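Local coordinates for dihydrodipicolinate reductase N-terminus domain-containing protein (Mycobacterium smegmatis, PDB 6IAQ), which is an amine dehydrogenase that binds NADP and probably catalyses the NADPH-dependent reductive amination of ketones to amines, at residues V12-G16 / A36-S40; N83-A89 / S107-L111. All coordinates share one frame. Residues are numbered along the deposited sequence.

Contact 1 of 2, residues V12-G16 / A36-S40; sequences VYGVG and AIARS. With NAP (NADP nicotinamide-adenine-dinucleotide phosphate), chain F.
Two neighbouring parallel strands run in register, with Val12 beside Ala36 (CA-CA 4.7 Å) and Tyr13 beside Ile37 (CA-CA 4.9 Å), and diverge into loops at their C-terminal ends. Val12, extended at phi/psi -91/110, offers its O to Ile37 N (3.0 Å) and takes a CA-H...O contact from Ala36 CA at 3.1 Å. Its side chain shares a sheet face with Ala36, CG2 to CB 4.4 Å, where both touch Leu48 of helix 48-51. On the other face Tyr13, chi1 t, lies flat against Ile37: CD1 of the m,t isoleucine sits 3.8 Å from the ring centroid, nearly on its normal, a CH-pi contact. Gly14 leaves the strand with phi +89, a value easily reached without a side chain, and its N donates to Ile37 O at 2.8 Å. This is the opening of the Rossmann beta-alpha-beta unit: strand 9-13, the glycine-rich turn, helix 17-28 and strand 32-37. Val15 (chi1 t) turns back toward Ile37 and Ala38, CG2 reaching Ile37 O at 3.5 Å and Ala38 CB at 4.3 Å. Val15 N donates to NADP O3B, on the adenosine ribose, at 3.2 Å. Gly16 sits at the N-cap position, right before helix 17-28, and stands against the dinucleotide, where a CB would collide with O5B. After strand 32-37, the 2'-phosphate that distinguishes NADP from NAD is hydrogen-bonded by Arg39 N and Ser40 N, which reach O2X at 3.1 and 2.8 Å, and by Ser40 OG, chi1 m, which donates to O3X at 2.9 Å.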
ATOM      1  N   VAL A  12       2.270 -26.786  11.563  1.00 35.94           N
ATOM      2  CA  VAL A  12       2.183 -25.580  12.441  1.00 36.47           C
ATOM      3  C   VAL A  12       3.262 -25.755  13.517  1.00 33.14           C
ATOM      4  O   VAL A  12       3.221 -26.737  14.297  1.00 31.65           O
ATOM      5  CB  VAL A  12       0.761 -25.225  12.933  1.00 43.54           C
ATOM      6  CG1 VAL A  12      -0.345 -26.024  12.248  1.00 49.75           C
ATOM      7  CG2 VAL A  12       0.589 -25.255  14.427  1.00 45.27           C
ATOM      8  N   TYR A  13       4.297 -24.930  13.412  1.00 29.03           N
ATOM      9  CA  TYR A  13       5.529 -24.964  14.210  1.00 29.83           C
ATOM     10  C   TYR A  13       5.371 -23.954  15.356  1.00 35.80           C
ATOM     11  O   TYR A  13       5.501 -22.713  15.122  1.00 33.69           O
ATOM     12  CB  TYR A  13       6.704 -24.688  13.276  1.00 30.83           C
ATOM     13  CG  TYR A  13       8.048 -25.208  13.707  1.00 30.05           C
ATOM     14  CD1 TYR A  13       8.389 -25.324  15.047  1.00 31.87           C
ATOM     15  CD2 TYR A  13       8.998 -25.543  12.766  1.00 29.33           C
ATOM     16  CE1 TYR A  13       9.650 -25.735  15.430  1.00 29.60           C
ATOM     17  CE2 TYR A  13      10.254 -25.988  13.137  1.00 32.54           C
ATOM     18  CZ  TYR A  13      10.574 -26.101  14.476  1.00 29.64           C
ATOM     19  OH  TYR A  13      11.814 -26.520  14.854  1.00 31.89           O
ATOM     20  N   GLY A  14       5.109 -24.480  16.561  1.00 29.19           N
ATOM     21  CA  GLY A  14       4.654 -23.719  17.731  1.00 28.76           C
ATOM     22  C   GLY A  14       3.143 -23.668  17.717  1.00 31.23           C
ATOM     23  O   GLY A  14       2.546 -23.607  16.624  1.00 30.62           O
ATOM     24  N   VAL A  15       2.525 -23.752  18.883  1.00 28.31           N
ATOM     25  CA  VAL A  15       1.052 -23.818  19.040  1.00 33.89           C
ATOM     26  C   VAL A  15       0.662 -22.850  20.154  1.00 36.41           C
ATOM     27  O   VAL A  15      -0.056 -23.263  21.080  1.00 41.01           O
ATOM     28  CB  VAL A  15       0.565 -25.247  19.307  1.00 35.47           C
ATOM     29  CG1 VAL A  15      -0.932 -25.322  19.095  1.00 43.87           C
ATOM     30  CG2 VAL A  15       1.259 -26.247  18.408  1.00 32.20           C
ATOM     31  N   GLY A  16       1.108 -21.597  20.039  1.00 35.57           N
ATOM     32  CA  GLY A  16       0.888 -20.598  21.092  1.00 31.42           C
ATOM     33  C   GLY A  16      -0.224 -19.663  20.717  1.00 31.91           C
ATOM     34  O   GLY A  16      -1.123 -20.067  19.933  1.00 30.14           O
ATOM     35  N   ALA A  36       2.276 -30.771  13.756  1.00 35.28           N
ATOM     36  CA  ALA A  36       2.235 -29.684  14.760  1.00 32.62           C
ATOM     37  C   ALA A  36       3.329 -29.940  15.805  1.00 34.68           C
ATOM     38  O   ALA A  36       3.462 -31.096  16.277  1.00 31.00           O
ATOM     39  CB  ALA A  36       0.855 -29.583  15.356  1.00 35.31           C
ATOM     40  N   ILE A  37       4.140 -28.922  16.073  1.00 32.00           N
ATOM     41  CA  ILE A  37       5.328 -28.993  16.958  1.00 34.11           C
ATOM     42  C   ILE A  37       5.110 -28.044  18.144  1.00 40.69           C
ATOM     43  O   ILE A  37       4.721 -26.860  17.927  1.00 31.10           O
ATOM     44  CB  ILE A  37       6.607 -28.689  16.182  1.00 30.32           C
ATOM     45  CG1 ILE A  37       6.681 -29.525  14.900  1.00 34.15           C
ATOM     46  CG2 ILE A  37       7.844 -28.848  17.063  1.00 29.02           C
ATOM     47  CD1 ILE A  37       7.675 -29.013  13.901  1.00 35.77           C
ATOM     48  N   ALA A  38       5.307 -28.563  19.356  1.00 38.66           N
ATOM     49  CA  ALA A  38       5.210 -27.803  20.618  1.00 36.26           C
ATOM     50  C   ALA A  38       6.407 -28.173  21.498  1.00 36.93           C
ATOM     51  O   ALA A  38       7.299 -28.949  21.048  1.00 38.63           O
ATOM     52  CB  ALA A  38       3.888 -28.076  21.303  1.00 39.32           C
ATOM     53  N   ARG A  39       6.466 -27.581  22.689  1.00 31.92           N
ATOM     54  CA  ARG A  39       7.595 -27.742  23.635  1.00 37.44           C
ATOM     55  C   ARG A  39       7.036 -28.238  24.982  1.00 38.66           C
ATOM     56  O   ARG A  39       7.688 -29.072  25.588  1.00 36.92           O
ATOM     57  CB  ARG A  39       8.374 -26.424  23.709  1.00 38.29           C
ATOM     58  CG  ARG A  39       9.469 -26.381  24.759  1.00 45.22           C
ATOM     59  CD  ARG A  39      10.297 -25.136  24.679  1.00 49.05           C
ATOM     60  NE  ARG A  39      11.344 -25.226  25.684  1.00 56.63           N
ATOM     61  CZ  ARG A  39      11.194 -24.933  26.973  1.00 63.25           C
ATOM     62  NH1 ARG A  39      10.023 -24.533  27.446  1.00 65.91           N
ATOM     63  NH2 ARG A  39      12.228 -25.033  27.791  1.00 67.23           N
ATOM     64  N   SER A  40       5.869 -27.754  25.432  1.00 41.90           N
ATOM     65  CA  SER A  40       5.257 -28.086  26.751  1.00 44.60           C
ATOM     66  C   SER A  40       4.786 -29.546  26.779  1.00 37.36           C
ATOM     67  O   SER A  40       4.013 -29.969  25.915  1.00 35.93           O
ATOM     68  CB  SER A  40       4.143 -27.124  27.100  1.00 41.19           C
ATOM     69  OG  SER A  40       4.689 -25.858  27.434  1.00 46.29           O
TER
HETATM   70  PA  NAP F 402       3.498 -17.738  22.672  1.00 26.75           P
HETATM   71  O1A NAP F 402       2.061 -17.816  22.897  1.00 26.25           O
HETATM   72  O2A NAP F 402       4.550 -17.697  23.819  1.00 25.71           O
HETATM   73  O5B NAP F 402       3.864 -18.980  21.677  1.00 29.38           O
HETATM   74  C5B NAP F 402       5.208 -19.431  21.457  1.00 29.66           C
HETATM   75  C4B NAP F 402       5.158 -20.919  21.139  1.00 32.85           C
HETATM   76  O4B NAP F 402       6.454 -21.428  20.834  1.00 33.64           O
HETATM   77  C3B NAP F 402       4.603 -21.813  22.280  1.00 34.37           C
HETATM   78  O3B NAP F 402       3.579 -22.615  21.643  1.00 34.47           O
HETATM   79  C2B NAP F 402       5.748 -22.722  22.718  1.00 38.56           C
HETATM   80  O2B NAP F 402       5.344 -24.080  22.999  1.00 41.17           O
HETATM   81  C1B NAP F 402       6.506 -22.766  21.428  1.00 33.78           C
HETATM   82  N9A NAP F 402       7.924 -23.114  21.486  1.00 37.01           N
HETATM   83  C8A NAP F 402       8.930 -22.507  22.147  1.00 33.26           C
HETATM   84  N7A NAP F 402      10.075 -23.123  21.831  1.00 34.98           N
HETATM   85  C5A NAP F 402       9.791 -24.066  20.901  1.00 37.22           C
HETATM   86  C6A NAP F 402      10.524 -25.076  20.097  1.00 38.30           C
HETATM   87  N6A NAP F 402      11.838 -25.216  20.211  1.00 40.84           N
HETATM   88  N1A NAP F 402       9.834 -25.854  19.264  1.00 37.82           N
HETATM   89  C2A NAP F 402       8.500 -25.759  19.089  1.00 38.14           C
HETATM   90  N3A NAP F 402       7.745 -24.869  19.772  1.00 37.50           N
HETATM   91  C4A NAP F 402       8.366 -24.063  20.680  1.00 34.81           C
HETATM   92  O3  NAP F 402       3.897 -16.431  21.757  1.00 27.67           O
HETATM   93  PN  NAP F 402       3.017 -15.854  20.474  1.00 25.24           P
HETATM   94  O1N NAP F 402       2.169 -14.675  20.838  1.00 27.32           O
HETATM   95  O2N NAP F 402       2.364 -16.971  19.739  1.00 24.96           O
HETATM   96  O5D NAP F 402       4.340 -15.341  19.738  1.00 24.22           O
HETATM   97  C5D NAP F 402       5.346 -16.170  19.142  1.00 25.52           C
HETATM   98  C4D NAP F 402       6.459 -15.410  18.477  1.00 26.50           C
HETATM   99  O4D NAP F 402       5.885 -14.684  17.341  1.00 27.28           O
HETATM  100  C3D NAP F 402       7.115 -14.447  19.426  1.00 25.18           C
HETATM  101  O3D NAP F 402       8.524 -14.423  19.292  1.00 23.76           O
HETATM  102  C2D NAP F 402       6.518 -13.098  19.003  1.00 25.39           C
HETATM  103  O2D NAP F 402       7.407 -12.036  19.375  1.00 24.89           O
HETATM  104  C1D NAP F 402       6.303 -13.328  17.479  1.00 26.95           C
HETATM  105  N1N NAP F 402       5.261 -12.441  16.931  1.00 23.74           N
HETATM  106  C2N NAP F 402       5.559 -11.740  15.853  1.00 24.60           C
HETATM  107  C3N NAP F 402       4.627 -10.848  15.343  1.00 24.38           C
HETATM  108  C7N NAP F 402       4.905 -10.062  14.080  1.00 26.19           C
HETATM  109  O7N NAP F 402       4.087  -9.185  13.802  1.00 26.83           O
HETATM  110  N7N NAP F 402       5.960 -10.340  13.295  1.00 24.85           N
HETATM  111  C4N NAP F 402       3.389 -10.723  15.973  1.00 22.74           C
HETATM  112  C5N NAP F 402       3.096 -11.477  17.106  1.00 23.77           C
HETATM  113  C6N NAP F 402       4.071 -12.335  17.550  1.00 22.34           C
HETATM  114  P2B NAP F 402       4.339 -24.448  24.184  1.00 38.72           P
HETATM  115  O1X NAP F 402       2.979 -23.917  23.834  1.00 35.82           O
HETATM  116  O2X NAP F 402       4.209 -25.968  24.110  1.00 37.48           O
HETATM  117  O3X NAP F 402       5.112 -23.835  25.356  1.00 43.32           O

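Contact 2 of 2, residues N83-A89 / S107-L111; sequences NSYLTDA and SEEML. With NAP (NADP nicotinamide-adenine-dinucleotide phosphate), chain F; EDO (1,2-ethanediol), chain E.
One carboxylate here accepts the first backbone NH of a helix from another part of the chain: Glu109, fully extended (chi1 and chi2 t), points toward residues 83-89 and takes Leu86 N at OE1, 2.9 Å, at the start of helix 86-98. The meeting joins the loop and first helical turn after strand 77-80 to the loop after strand 102-105, its parallel neighbour in the Rossmann sheet, at the C-terminal edge where such folds bind their dinucleotide. Ser84 and Ser107 come closest, CA to CA 4.0 Å. Ser84 O takes Glu109 N at 3.1 Å, and Ser107 OG (chi1 m) donates to Asn83 O at 2.7 Å, so the successive carbonyls of Asn83 and Ser84 are both taken by the second segment. Residues 108-111 coil with helical phi/psi, and Tyr85 is the N-cap residue. Leu86 CD1 packs on Met110 SD at 3.6 Å. The other carboxylate oxygen of Glu109 turns to Thr116 and Ser117, while water links OE1 (2.6 Å) to Thr87 N (3.2 Å). Toward the cofactor, Ser84 OG (chi1 m) donates to Glu108 OE1 at 2.6 Å and accepts NADP O3D of the nicotinamide ribose at 2.7 Å; Glu108 OE2 accepts O2D at 2.8 Å.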
ATOM      1  N   ASN A  83       9.557 -17.732  18.213  1.00 25.51           N
ATOM      2  CA  ASN A  83      10.467 -16.720  18.812  1.00 26.39           C
ATOM      3  C   ASN A  83      10.750 -15.590  17.805  1.00 26.64           C
ATOM      4  O   ASN A  83      10.188 -15.634  16.676  1.00 26.09           O
ATOM      5  CB  ASN A  83      11.742 -17.374  19.340  1.00 29.73           C
ATOM      6  CG  ASN A  83      12.411 -18.239  18.293  1.00 35.13           C
ATOM      7  OD1 ASN A  83      12.313 -17.938  17.099  1.00 31.61           O
ATOM      8  ND2 ASN A  83      13.058 -19.320  18.738  1.00 33.55           N
ATOM      9  N   SER A  84      11.603 -14.625  18.183  1.00 26.29           N
ATOM     10  CA  SER A  84      11.718 -13.299  17.523  1.00 26.86           C
ATOM     11  C   SER A  84      13.084 -13.123  16.856  1.00 27.94           C
ATOM     12  O   SER A  84      13.132 -12.607  15.733  1.00 31.25           O
ATOM     13  CB  SER A  84      11.479 -12.199  18.536  1.00 27.45           C
ATOM     14  OG  SER A  84      10.140 -12.236  19.017  1.00 30.31           O
ATOM     15  N   TYR A  85      14.166 -13.467  17.553  1.00 27.30           N
ATOM     16  CA  TYR A  85      15.555 -13.077  17.193  1.00 28.94           C
ATOM     17  C   TYR A  85      16.251 -14.278  16.539  1.00 28.42           C
ATOM     18  O   TYR A  85      16.055 -15.402  16.993  1.00 29.65           O
ATOM     19  CB  TYR A  85      16.255 -12.516  18.432  1.00 28.33           C
ATOM     20  CG  TYR A  85      15.447 -11.471  19.157  1.00 29.66           C
ATOM     21  CD1 TYR A  85      15.104 -10.280  18.532  1.00 32.64           C
ATOM     22  CD2 TYR A  85      14.937 -11.700  20.419  1.00 30.11           C
ATOM     23  CE1 TYR A  85      14.339  -9.316  19.171  1.00 30.04           C
ATOM     24  CE2 TYR A  85      14.155 -10.755  21.073  1.00 33.21           C
ATOM     25  CZ  TYR A  85      13.861  -9.554  20.445  1.00 31.74           C
ATOM     26  OH  TYR A  85      13.086  -8.633  21.077  1.00 32.39           O
ATOM     27  N   LEU A  86      17.001 -14.034  15.462  1.00 31.73           N
ATOM     28  CA  LEU A  86      17.671 -15.082  14.637  1.00 34.97           C
ATOM     29  C   LEU A  86      18.582 -15.960  15.523  1.00 38.96           C
ATOM     30  O   LEU A  86      18.740 -17.180  15.231  1.00 31.36           O
ATOM     31  CB  LEU A  86      18.456 -14.426  13.501  1.00 36.16           C
ATOM     32  CG  LEU A  86      18.527 -15.215  12.194  1.00 43.12           C
ATOM     33  CD1 LEU A  86      17.216 -15.899  11.846  1.00 46.37           C
ATOM     34  CD2 LEU A  86      18.992 -14.349  11.044  1.00 43.46           C
ATOM     35  N   THR A  87      19.155 -15.359  16.557  1.00 32.96           N
ATOM     36  CA  THR A  87      19.998 -16.018  17.582  1.00 41.69           C
ATOM     37  C   THR A  87      19.220 -17.213  18.162  1.00 39.16           C
ATOM     38  O   THR A  87      19.830 -18.245  18.374  1.00 39.82           O
ATOM     39  CB  THR A  87      20.453 -14.944  18.583  1.00 42.11           C
ATOM     40  OG1 THR A  87      21.771 -15.291  18.968  1.00 51.98           O
ATOM     41  CG2 THR A  87      19.558 -14.777  19.790  1.00 40.00           C
ATOM     42  N   ASP A  88      17.906 -17.088  18.346  1.00 33.08           N
ATOM     43  CA  ASP A  88      17.007 -18.178  18.774  1.00 33.73           C
ATOM     44  C   ASP A  88      16.447 -18.898  17.542  1.00 34.26           C
ATOM     45  O   ASP A  88      16.507 -20.146  17.498  1.00 30.86           O
ATOM     46  CB  ASP A  88      15.903 -17.632  19.690  1.00 34.07           C
ATOM     47  CG  ASP A  88      16.455 -16.861  20.868  1.00 38.48           C
ATOM     48  OD1 ASP A  88      17.440 -17.342  21.452  1.00 45.86           O
ATOM     49  OD2 ASP A  88      15.927 -15.754  21.165  1.00 39.01           O
ATOM     50  N   ALA A  89      15.934 -18.147  16.559  1.00 33.38           N
ATOM     51  CA  ALA A  89      15.097 -18.670  15.453  1.00 30.98           C
ATOM     52  C   ALA A  89      15.940 -19.556  14.514  1.00 27.57           C
ATOM     53  O   ALA A  89      15.371 -20.400  13.810  1.00 30.01           O
ATOM     54  CB  ALA A  89      14.479 -17.509  14.698  1.00 32.23           C
ATOM     55  N   SER A 107       9.009 -14.410  13.245  1.00 25.19           N
ATOM     56  CA  SER A 107      10.241 -13.853  13.853  1.00 24.98           C
ATOM     57  C   SER A 107      10.456 -12.405  13.368  1.00 29.17           C
ATOM     58  O   SER A 107      10.684 -12.220  12.180  1.00 25.38           O
ATOM     59  CB  SER A 107      11.449 -14.723  13.598  1.00 28.76           C
ATOM     60  OG  SER A 107      11.316 -15.963  14.287  1.00 29.50           O
ATOM     61  N   GLU A 108      10.426 -11.423  14.278  1.00 28.75           N
ATOM     62  CA  GLU A 108      10.453  -9.981  13.922  1.00 27.39           C
ATOM     63  C   GLU A 108      11.786  -9.670  13.234  1.00 31.13           C
ATOM     64  O   GLU A 108      11.807  -8.873  12.294  1.00 29.43           O
ATOM     65  CB  GLU A 108      10.201  -9.087  15.149  1.00 27.36           C
ATOM     66  CG  GLU A 108       8.763  -9.156  15.651  1.00 26.12           C
ATOM     67  CD  GLU A 108       8.465 -10.201  16.702  1.00 29.06           C
ATOM     68  OE1 GLU A 108       9.258 -11.179  16.804  1.00 31.02           O
ATOM     69  OE2 GLU A 108       7.422 -10.061  17.394  1.00 27.75           O
ATOM     70  N   GLU A 109      12.886 -10.264  13.694  1.00 29.91           N
ATOM     71  CA  GLU A 109      14.215  -9.993  13.093  1.00 29.50           C
ATOM     72  C   GLU A 109      14.260 -10.561  11.667  1.00 29.40           C
ATOM     73  O   GLU A 109      14.929  -9.955  10.805  1.00 30.80           O
ATOM     74  CB  GLU A 109      15.350 -10.496  13.989  1.00 31.61           C
ATOM     75  CG  GLU A 109      16.676  -9.958  13.532  1.00 33.04           C
ATOM     76  CD  GLU A 109      17.901 -10.486  14.256  1.00 34.69           C
ATOM     77  OE1 GLU A 109      17.736 -11.233  15.249  1.00 34.36           O
ATOM     78  OE2 GLU A 109      19.011 -10.144  13.813  1.00 36.72           O
ATOM     79  N   MET A 110      13.518 -11.637  11.381  1.00 30.37           N
ATOM     80  CA  MET A 110      13.535 -12.264  10.036  1.00 32.59           C
ATOM     81  C   MET A 110      12.822 -11.348   9.022  1.00 34.87           C
ATOM     82  O   MET A 110      12.902 -11.636   7.830  1.00 33.99           O
ATOM     83  CB  MET A 110      12.873 -13.644  10.051  1.00 34.08           C
ATOM     84  CG  MET A 110      13.838 -14.780  10.378  1.00 37.03           C
ATOM     85  SD  MET A 110      15.112 -14.981   9.078  1.00 34.23           S
ATOM     86  CE  MET A 110      14.125 -15.621   7.735  1.00 36.27           C
ATOM     87  N   LEU A 111      12.141 -10.280   9.457  1.00 34.91           N
ATOM     88  CA  LEU A 111      11.494  -9.330   8.503  1.00 29.18           C
ATOM     89  C   LEU A 111      12.551  -8.864   7.499  1.00 30.21           C
ATOM     90  O   LEU A 111      12.244  -8.824   6.258  1.00 28.76           O
ATOM     91  CB  LEU A 111      10.902  -8.142   9.270  1.00 30.92           C
ATOM     92  CG  LEU A 111      10.189  -7.106   8.398  1.00 28.20           C
ATOM     93  CD1 LEU A 111       8.873  -7.646   7.885  1.00 28.70           C
ATOM     94  CD2 LEU A 111      10.007  -5.812   9.190  1.00 30.54           C
TER
HETATM   95  PA  NAP F 402       3.498 -17.738  22.672  1.00 26.75           P
HETATM   96  O1A NAP F 402       2.061 -17.816  22.897  1.00 26.25           O
HETATM   97  O2A NAP F 402       4.550 -17.697  23.819  1.00 25.71           O
HETATM   98  O5B NAP F 402       3.864 -18.980  21.677  1.00 29.38           O
HETATM   99  C5B NAP F 402       5.208 -19.431  21.457  1.00 29.66           C
HETATM  100  C4B NAP F 402       5.158 -20.919  21.139  1.00 32.85           C
HETATM  101  O4B NAP F 402       6.454 -21.428  20.834  1.00 33.64           O
HETATM  102  C3B NAP F 402       4.603 -21.813  22.280  1.00 34.37           C
HETATM  103  O3B NAP F 402       3.579 -22.615  21.643  1.00 34.47           O
HETATM  104  C2B NAP F 402       5.748 -22.722  22.718  1.00 38.56           C
HETATM  105  O2B NAP F 402       5.344 -24.080  22.999  1.00 41.17           O
HETATM  106  C1B NAP F 402       6.506 -22.766  21.428  1.00 33.78           C
HETATM  107  N9A NAP F 402       7.924 -23.114  21.486  1.00 37.01           N
HETATM  108  C8A NAP F 402       8.930 -22.507  22.147  1.00 33.26           C
HETATM  109  N7A NAP F 402      10.075 -23.123  21.831  1.00 34.98           N
HETATM  110  C5A NAP F 402       9.791 -24.066  20.901  1.00 37.22           C
HETATM  111  C6A NAP F 402      10.524 -25.076  20.097  1.00 38.30           C
HETATM  112  N6A NAP F 402      11.838 -25.216  20.211  1.00 40.84           N
HETATM  113  N1A NAP F 402       9.834 -25.854  19.264  1.00 37.82           N
HETATM  114  C2A NAP F 402       8.500 -25.759  19.089  1.00 38.14           C
HETATM  115  N3A NAP F 402       7.745 -24.869  19.772  1.00 37.50           N
HETATM  116  C4A NAP F 402       8.366 -24.063  20.680  1.00 34.81           C
HETATM  117  O3  NAP F 402       3.897 -16.431  21.757  1.00 27.67           O
HETATM  118  PN  NAP F 402       3.017 -15.854  20.474  1.00 25.24           P
HETATM  119  O1N NAP F 402       2.169 -14.675  20.838  1.00 27.32           O
HETATM  120  O2N NAP F 402       2.364 -16.971  19.739  1.00 24.96           O
HETATM  121  O5D NAP F 402       4.340 -15.341  19.738  1.00 24.22           O
HETATM  122  C5D NAP F 402       5.346 -16.170  19.142  1.00 25.52           C
HETATM  123  C4D NAP F 402       6.459 -15.410  18.477  1.00 26.50           C
HETATM  124  O4D NAP F 402       5.885 -14.684  17.341  1.00 27.28           O
HETATM  125  C3D NAP F 402       7.115 -14.447  19.426  1.00 25.18           C
HETATM  126  O3D NAP F 402       8.524 -14.423  19.292  1.00 23.76           O
HETATM  127  C2D NAP F 402       6.518 -13.098  19.003  1.00 25.39           C
HETATM  128  O2D NAP F 402       7.407 -12.036  19.375  1.00 24.89           O
HETATM  129  C1D NAP F 402       6.303 -13.328  17.479  1.00 26.95           C
HETATM  130  N1N NAP F 402       5.261 -12.441  16.931  1.00 23.74           N
HETATM  131  C2N NAP F 402       5.559 -11.740  15.853  1.00 24.60           C
HETATM  132  C3N NAP F 402       4.627 -10.848  15.343  1.00 24.38           C
HETATM  133  C7N NAP F 402       4.905 -10.062  14.080  1.00 26.19           C
HETATM  134  O7N NAP F 402       4.087  -9.185  13.802  1.00 26.83           O
HETATM  135  N7N NAP F 402       5.960 -10.340  13.295  1.00 24.85           N
HETATM  136  C4N NAP F 402       3.389 -10.723  15.973  1.00 22.74           C
HETATM  137  C5N NAP F 402       3.096 -11.477  17.106  1.00 23.77           C
HETATM  138  C6N NAP F 402       4.071 -12.335  17.550  1.00 22.34           C
HETATM  139  P2B NAP F 402       4.339 -24.448  24.184  1.00 38.72           P
HETATM  140  O1X NAP F 402       2.979 -23.917  23.834  1.00 35.82           O
HETATM  141  O2X NAP F 402       4.209 -25.968  24.110  1.00 37.48           O
HETATM  142  O3X NAP F 402       5.112 -23.835  25.356  1.00 43.32           O
HETATM  143  C1  EDO E 401       4.709  -7.406  17.551  1.00 35.34           C
HETATM  144  O1  EDO E 401       5.822  -7.889  16.854  1.00 36.31           O
HETATM  145  C2  EDO E 401       3.907  -6.507  16.677  1.00 37.27           C
HETATM  146  O2  EDO E 401       2.954  -7.229  15.901  1.00 38.84           O
HETATM  147  O   HOH W   1      19.437 -12.227  16.905  1.00 32.69           O

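How the contacts relate
Both contacts are buried, and both lie at C-terminal strand ends of the parallel Rossmann sheet, yet they serve different ends of one NADP molecule. Contact 1 lies at the sheet's margin, its centre about 16 Å from that of the chain, and joins two strands by backbone pairing and apolar packing; its loops take the adenosine half. Contact 2, its centre about 8 Å from the chain centre, joins a loop and helix start to a second loop, largely through serine and glutamate side chains, some of which reach the nicotinamide ribose. Contacts 1 and 2 have centres about 16 Å apart and nearest atoms about 7 Å apart. Gln92 bridges them, touching Tyr13 and hydrogen-bonding Asn83.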